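Local coordinates for putative major capsid protein (Cafeteriavirus-dependent mavirus, PDB 6G44) that probably builds the icosahedral shell of the virophage as a double jelly-roll subunit that assembles into trimeric capsomers, at residues 137-140 and 141-144. Residues are numbered along the deposited sequence; the frame is centred on the assembly and turned at random.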
ATOM      1  N   LEU C 137      -8.970   1.495  -1.240  1.00 26.17           N
ATOM      2  CA  LEU C 137      -9.063   0.518  -2.333  1.00 26.84           C
ATOM      3  C   LEU C 137     -10.472   0.423  -2.954  1.00 22.86           C
ATOM      4  O   LEU C 137     -10.618   0.361  -4.189  1.00 22.09           O
ATOM      5  CB  LEU C 137      -8.614  -0.863  -1.845  1.00 31.23           C
ATOM      6  CG  LEU C 137      -7.227  -0.910  -1.179  1.00 35.57           C
ATOM      7  CD1 LEU C 137      -6.924  -2.337  -0.719  1.00 37.31           C
ATOM      8  CD2 LEU C 137      -6.137  -0.375  -2.106  1.00 37.52           C
ATOM      9  N   GLU C 138     -11.505   0.390  -2.120  1.00 19.94           N
ATOM     10  CA  GLU C 138     -12.876   0.451  -2.616  1.00 19.12           C
ATOM     11  C   GLU C 138     -13.139   1.796  -3.290  1.00 15.45           C
ATOM     12  O   GLU C 138     -13.812   1.850  -4.315  1.00 15.37           O
ATOM     13  CB  GLU C 138     -13.930   0.212  -1.509  1.00 21.45           C
ATOM     14  CG  GLU C 138     -14.202  -1.253  -1.186  1.00 25.13           C
ATOM     15  CD  GLU C 138     -14.961  -2.007  -2.272  1.00 26.41           C
ATOM     16  OE1 GLU C 138     -14.778  -3.240  -2.313  1.00 34.59           O
ATOM     17  OE2 GLU C 138     -15.779  -1.419  -3.047  1.00 25.73           O
ATOM     18  N   LEU C 139     -12.631   2.889  -2.722  1.00 13.92           N
ATOM     19  CA  LEU C 139     -12.866   4.200  -3.318  1.00 12.85           C
ATOM     20  C   LEU C 139     -12.322   4.278  -4.741  1.00 12.49           C
ATOM     21  O   LEU C 139     -12.940   4.908  -5.610  1.00 11.46           O
ATOM     22  CB  LEU C 139     -12.284   5.310  -2.422  1.00 13.00           C
ATOM     23  CG  LEU C 139     -13.011   5.558  -1.102  1.00 12.80           C
ATOM     24  CD1 LEU C 139     -12.318   6.684  -0.321  1.00 13.52           C
ATOM     25  CD2 LEU C 139     -14.490   5.853  -1.238  1.00 13.29           C
ATOM     26  N   ALA C 140     -11.175   3.655  -5.015  1.00 12.25           N
ATOM     27  CA  ALA C 140     -10.633   3.649  -6.370  1.00 12.55           C
ATOM     28  C   ALA C 140     -11.462   2.812  -7.328  1.00 13.00           C
ATOM     29  O   ALA C 140     -11.439   3.060  -8.515  1.00 13.28           O
ATOM     30  CB  ALA C 140      -9.160   3.187  -6.382  1.00 13.51           C
ATOM     31  N   LEU C 141     -12.172   1.816  -6.815  1.00 12.67           N
ATOM     32  CA  LEU C 141     -13.114   1.066  -7.652  1.00 13.48           C
ATOM     33  C   LEU C 141     -14.398   1.863  -7.891  1.00 12.40           C
ATOM     34  O   LEU C 141     -15.110   1.635  -8.872  1.00 13.13           O
ATOM     35  CB  LEU C 141     -13.459  -0.272  -7.034  1.00 15.03           C
ATOM     36  CG  LEU C 141     -12.310  -1.261  -6.873  1.00 17.41           C
ATOM     37  CD1 LEU C 141     -12.823  -2.514  -6.171  1.00 18.88           C
ATOM     38  CD2 LEU C 141     -11.701  -1.613  -8.205  1.00 19.24           C
ATOM     39  N   LEU C 142     -14.711   2.764  -6.970  1.00 11.87           N
ATOM     40  CA  LEU C 142     -15.903   3.609  -7.057  1.00 11.15           C
ATOM     41  C   LEU C 142     -15.748   4.669  -8.147  1.00 11.46           C
ATOM     42  O   LEU C 142     -16.644   4.851  -8.993  1.00 11.06           O
ATOM     43  CB  LEU C 142     -16.178   4.220  -5.680  1.00 11.52           C
ATOM     44  CG  LEU C 142     -17.575   4.736  -5.331  1.00 12.03           C
ATOM     45  CD1 LEU C 142     -17.686   4.958  -3.838  1.00 12.71           C
ATOM     46  CD2 LEU C 142     -17.886   6.032  -6.059  1.00 12.33           C
ATOM     47  N   SER C 143     -14.620   5.375  -8.154  1.00 10.36           N
ATOM     48  CA  SER C 143     -14.395   6.468  -9.112  1.00 10.60           C
ATOM     49  C   SER C 143     -12.945   6.485  -9.553  1.00 11.30           C
ATOM     50  O   SER C 143     -12.050   6.204  -8.719  1.00 10.62           O
ATOM     51  CB  SER C 143     -14.687   7.811  -8.444  1.00 10.93           C
ATOM     52  OG  SER C 143     -14.451   8.914  -9.292  1.00 11.41           O
ATOM     53  N   PRO C 144     -12.670   6.912 -10.795  1.00 10.54           N
ATOM     54  CA  PRO C 144     -11.290   7.173 -11.232  1.00 11.02           C
ATOM     55  C   PRO C 144     -10.675   8.360 -10.492  1.00 11.20           C
ATOM     56  O   PRO C 144      -9.451   8.531 -10.506  1.00 13.10           O
ATOM     57  CB  PRO C 144     -11.415   7.461 -12.741  1.00 11.71           C
ATOM     58  CG  PRO C 144     -12.831   7.977 -12.862  1.00 11.72           C
ATOM     59  CD  PRO C 144     -13.646   7.186 -11.871  1.00 11.42           C
TER
HETATM   60  O   HOH W   1     -13.366   3.591 -10.690  1.00 18.77           O
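Leu139 and Leu142 meet through one methyl each, CD2 of the first standing 4.2 Å from CD1 of the second, on the buried side of the closing turn of helix 136-142. The branch of Leu142 gets there because its CG lies anti to the backbone N (chi1 -159°), while its CB rests 3.3 Å from Leu139 O. Leu141 takes the other course: with CG beside its own N, the chain folds back over the preceding turn, and CG comes to 3.6 Å from Leu137 O on an exposed flank.

This short helix belongs to the N-terminal half of a double jelly-roll capsid protein, in the excursion between strands 117-121 and 183-186. Its backbone illustrates how a helix ends. Leu142 N reaches Glu138 O at 2.9 Å, and Ser143 N reaches Leu139 O at 3.1 Å along a fairly straight path (159° at the hydrogen). Both Leu141 N and Leu142 N are shared between an i to i+4 and an i to i+3 carbonyl: the bonds of Leu141 N to Leu137 O and Glu138 O are both weak, whereas for Leu142 N only the one to Leu139 O is. Ser143 is the first residue to abandon helical angles, and a water donates to Ala140 O at 3.0 Å and more weakly to Leu141 O.

His130 of helix 123-130 touches both Leu139 and Leu142. The guanidinium NH2 of Arg74 hydrogen-bonds to Leu141 O, the Glu138 carboxylate takes the N-H of Ile216, and the hydroxyl of the buried Ser143 is hydrogen-bonded to both Glu204 of strand 195-205 and Cys145 N.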